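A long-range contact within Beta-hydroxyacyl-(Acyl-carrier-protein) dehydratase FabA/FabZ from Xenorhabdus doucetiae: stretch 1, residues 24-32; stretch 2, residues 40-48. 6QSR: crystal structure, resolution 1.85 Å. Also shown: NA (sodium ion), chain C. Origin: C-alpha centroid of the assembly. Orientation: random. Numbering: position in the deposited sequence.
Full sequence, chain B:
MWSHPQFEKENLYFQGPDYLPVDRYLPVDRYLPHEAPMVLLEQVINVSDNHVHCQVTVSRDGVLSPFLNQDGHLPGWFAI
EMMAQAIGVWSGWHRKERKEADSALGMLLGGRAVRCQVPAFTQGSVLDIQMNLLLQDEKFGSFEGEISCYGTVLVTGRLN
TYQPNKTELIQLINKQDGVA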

# COMPACT_ATOMS: atom_id res chain seq x y z
N ARG B 24 -10.51 -4.13 -25.67
CA ARG B 24 -11.19 -4.66 -24.45
C ARG B 24 -10.21 -5.39 -23.53
O ARG B 24 -9.23 -6.00 -23.99
CB ARG B 24 -12.36 -5.60 -24.79
CG ARG B 24 -13.72 -4.92 -24.86
CD ARG B 24 -13.80 -3.98 -26.05
NE ARG B 24 -15.18 -3.58 -26.36
CZ ARG B 24 -15.54 -2.87 -27.43
NH1 ARG B 24 -14.64 -2.45 -28.32
NH2 ARG B 24 -16.83 -2.57 -27.61
N TYR B 25 -10.51 -5.33 -22.24
CA TYR B 25 -9.69 -5.94 -21.21
C TYR B 25 -10.59 -6.81 -20.35
O TYR B 25 -11.80 -6.55 -20.24
CB TYR B 25 -9.02 -4.85 -20.37
CG TYR B 25 -8.06 -4.00 -21.18
CD1 TYR B 25 -8.43 -2.74 -21.66
CD2 TYR B 25 -6.78 -4.47 -21.49
CE1 TYR B 25 -7.56 -1.98 -22.42
CE2 TYR B 25 -5.89 -3.70 -22.24
CZ TYR B 25 -6.29 -2.46 -22.70
OH TYR B 25 -5.43 -1.70 -23.45
N LEU B 26 -10.01 -7.84 -19.76
CA LEU B 26 -10.68 -8.62 -18.72
C LEU B 26 -10.99 -7.73 -17.51
O LEU B 26 -10.43 -6.62 -17.39
CB LEU B 26 -9.80 -9.79 -18.27
CG LEU B 26 -9.54 -10.91 -19.29
CD1 LEU B 26 -8.34 -11.75 -18.87
CD2 LEU B 26 -10.77 -11.78 -19.47
N PRO B 27 -11.90 -8.18 -16.62
CA PRO B 27 -12.09 -7.49 -15.34
C PRO B 27 -10.75 -7.35 -14.61
O PRO B 27 -9.94 -8.28 -14.63
CB PRO B 27 -13.04 -8.42 -14.58
CG PRO B 27 -13.80 -9.14 -15.64
CD PRO B 27 -12.85 -9.29 -16.80
N VAL B 28 -10.50 -6.19 -14.00
CA VAL B 28 -9.16 -5.87 -13.49
C VAL B 28 -8.60 -6.92 -12.50
O VAL B 28 -7.40 -7.21 -12.51
CB VAL B 28 -9.11 -4.41 -12.96
CG1 VAL B 28 -9.90 -4.23 -11.68
CG2 VAL B 28 -7.67 -3.95 -12.78
N ASP B 29 -9.47 -7.52 -11.69
CA ASP B 29 -9.07 -8.63 -10.79
C ASP B 29 -8.44 -9.85 -11.49
O ASP B 29 -7.64 -10.55 -10.88
CB ASP B 29 -10.25 -9.07 -9.90
CG ASP B 29 -11.31 -9.86 -10.66
OD1 ASP B 29 -12.27 -9.24 -11.15
OD2 ASP B 29 -11.18 -11.09 -10.78
N ARG B 30 -8.80 -10.10 -12.75
CA ARG B 30 -8.23 -11.22 -13.52
C ARG B 30 -6.73 -11.08 -13.85
O ARG B 30 -6.07 -12.07 -14.14
CB ARG B 30 -9.03 -11.44 -14.82
CG ARG B 30 -10.52 -11.71 -14.63
CD ARG B 30 -10.80 -13.00 -13.88
NE ARG B 30 -12.22 -13.34 -13.90
CZ ARG B 30 -12.87 -13.93 -14.91
NH1 ARG B 30 -14.17 -14.18 -14.80
NH2 ARG B 30 -12.24 -14.27 -16.04
N TYR B 31 -6.21 -9.85 -13.81
CA TYR B 31 -4.78 -9.59 -14.01
C TYR B 31 -3.93 -9.60 -12.73
O TYR B 31 -2.70 -9.47 -12.81
CB TYR B 31 -4.61 -8.23 -14.71
CG TYR B 31 -5.27 -8.16 -16.07
CD1 TYR B 31 -4.73 -8.82 -17.18
CD2 TYR B 31 -6.43 -7.40 -16.27
CE1 TYR B 31 -5.32 -8.74 -18.43
CE2 TYR B 31 -7.03 -7.32 -17.52
CZ TYR B 31 -6.48 -7.99 -18.59
OH TYR B 31 -7.09 -7.90 -19.82
N LEU B 32 -4.56 -9.76 -11.56
CA LEU B 32 -3.88 -9.70 -10.26
C LEU B 32 -3.96 -11.02 -9.50
O LEU B 32 -4.96 -11.72 -9.59
CB LEU B 32 -4.54 -8.61 -9.39
CG LEU B 32 -4.40 -7.19 -9.94
CD1 LEU B 32 -5.30 -6.23 -9.17
CD2 LEU B 32 -2.96 -6.75 -9.85
N LEU B 40 -8.31 -3.04 -5.30
CA LEU B 40 -8.67 -1.65 -5.08
C LEU B 40 -8.73 -0.86 -6.40
O LEU B 40 -8.61 0.36 -6.39
CB LEU B 40 -7.68 -1.01 -4.09
CG LEU B 40 -7.99 -1.27 -2.61
CD1 LEU B 40 -7.52 -2.66 -2.17
CD2 LEU B 40 -7.37 -0.20 -1.73
N LEU B 41 -8.95 -1.55 -7.52
CA LEU B 41 -9.19 -0.91 -8.82
C LEU B 41 -10.45 -1.52 -9.41
O LEU B 41 -10.82 -2.64 -9.07
CB LEU B 41 -8.00 -1.11 -9.77
CG LEU B 41 -6.61 -0.74 -9.25
CD1 LEU B 41 -5.53 -1.26 -10.19
CD2 LEU B 41 -6.50 0.76 -9.07
N GLU B 42 -11.09 -0.78 -10.32
CA GLU B 42 -12.34 -1.20 -10.95
C GLU B 42 -12.27 -1.42 -12.46
O GLU B 42 -13.00 -2.24 -12.98
CB GLU B 42 -13.45 -0.20 -10.60
CG GLU B 42 -13.86 -0.29 -9.14
CD GLU B 42 -14.81 0.79 -8.67
OE1 GLU B 42 -14.83 1.90 -9.24
OE2 GLU B 42 -15.54 0.53 -7.69
N GLN B 43 -11.39 -0.70 -13.16
CA GLN B 43 -11.38 -0.72 -14.63
C GLN B 43 -9.96 -0.60 -15.19
O GLN B 43 -9.20 0.28 -14.77
CB GLN B 43 -12.23 0.46 -15.11
CG GLN B 43 -12.51 0.52 -16.59
CD GLN B 43 -13.92 0.09 -16.96
OE1 GLN B 43 -14.45 -0.89 -16.44
NE2 GLN B 43 -14.53 0.83 -17.88
N VAL B 44 -9.60 -1.50 -16.12
CA VAL B 44 -8.38 -1.32 -16.94
C VAL B 44 -8.78 -0.42 -18.11
O VAL B 44 -9.70 -0.76 -18.86
CB VAL B 44 -7.81 -2.65 -17.50
CG1 VAL B 44 -6.46 -2.42 -18.16
CG2 VAL B 44 -7.64 -3.68 -16.40
N ILE B 45 -8.10 0.71 -18.26
CA ILE B 45 -8.37 1.65 -19.36
C ILE B 45 -7.40 1.40 -20.52
O ILE B 45 -7.81 1.37 -21.68
CB ILE B 45 -8.26 3.12 -18.88
CG1 ILE B 45 -9.22 3.40 -17.71
CG2 ILE B 45 -8.55 4.09 -20.02
CD1 ILE B 45 -10.70 3.25 -18.02
N ASN B 46 -6.11 1.26 -20.22
CA ASN B 46 -5.10 1.01 -21.26
C ASN B 46 -3.88 0.32 -20.68
O ASN B 46 -3.53 0.53 -19.51
CB ASN B 46 -4.69 2.33 -21.92
CG ASN B 46 -4.48 2.18 -23.41
OD1 ASN B 46 -3.47 1.63 -23.86
ND2 ASN B 46 -5.44 2.66 -24.20
N VAL B 47 -3.26 -0.52 -21.50
CA VAL B 47 -1.98 -1.14 -21.17
C VAL B 47 -1.11 -1.19 -22.42
O VAL B 47 -1.60 -1.51 -23.52
CB VAL B 47 -2.11 -2.59 -20.65
CG1 VAL B 47 -0.81 -3.02 -19.97
CG2 VAL B 47 -3.28 -2.76 -19.67
N SER B 48 0.18 -0.91 -22.25
CA SER B 48 1.16 -1.06 -23.31
C SER B 48 2.47 -1.55 -22.71
O SER B 48 2.56 -1.75 -21.50
CB SER B 48 1.36 0.27 -24.05
OG SER B 48 2.09 1.19 -23.26
NA NA C . -7.30 -11.94 -8.97
O HOH W 1 -3.46 -3.06 -24.89
O HOH W 2 -11.09 -3.93 -16.62
O HOH W 3 -9.68 -12.45 -8.84
O HOH W 4 -7.02 -14.14 -9.10

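The contact is a small, largely apolar packing of a loop and its 3-10 segment against one side of a strand and the loop that leads into it, centred on Val44 and fastened by a single direct hydrogen bond and two water bridges. Val44 points toward the first stretch and meets three of its side chains. Its CG1 lies 3.9 Å from the centroid of the Tyr25 ring and 17° off the ring normal, a CH-pi contact over the face. Its CG2 approaches Val28 CG2 at 3.6 Å and Tyr31 CE2 at 3.9 Å, so the two methyls of one valine serve different neighbours.

Tyr25 extends along the strand. With chi1 at -63° (m), its ring passes from Val44 to Val47, where CE2 lies 3.8 Å from Val47 CG2, and its hydroxyl reaches the backbone: Val47 N donates to Tyr25 OH at 3.1 Å, with an N-H...O angle of 146°. Water 1 reinforces this end, lying 2.8 Å from Tyr25 OH and donating to Val47 O at 2.8 Å. Both backbone polar groups of Val47 are thus tied, directly or through water, to the same hydroxyl.

No direct backbone-to-backbone hydrogen bond joins the stretches; instead, water 2 accepts from Val44 N and donates to Leu26 O, both at 2.9 Å. At the other end of the contact, Val28, which is buried and whose CA lies 5.7 Å from Gln43 CA, the nearest CA pair across the stretches, places CG1 3.2 Å from Leu41 O, a close approach, and 4.1 Å from Leu41 CB.

The first stretch is braced internally. Leu26 N donates to Tyr31 OH at 2.9 Å, linking the loop to the 3-10 segment, within which Tyr31 N donates to Val28 O at 3.2 Å. The sodium ion, bound by Asp29 O and Leu32 O at 2.4 Å each, holds the carbonyls of this turn without touching the second stretch.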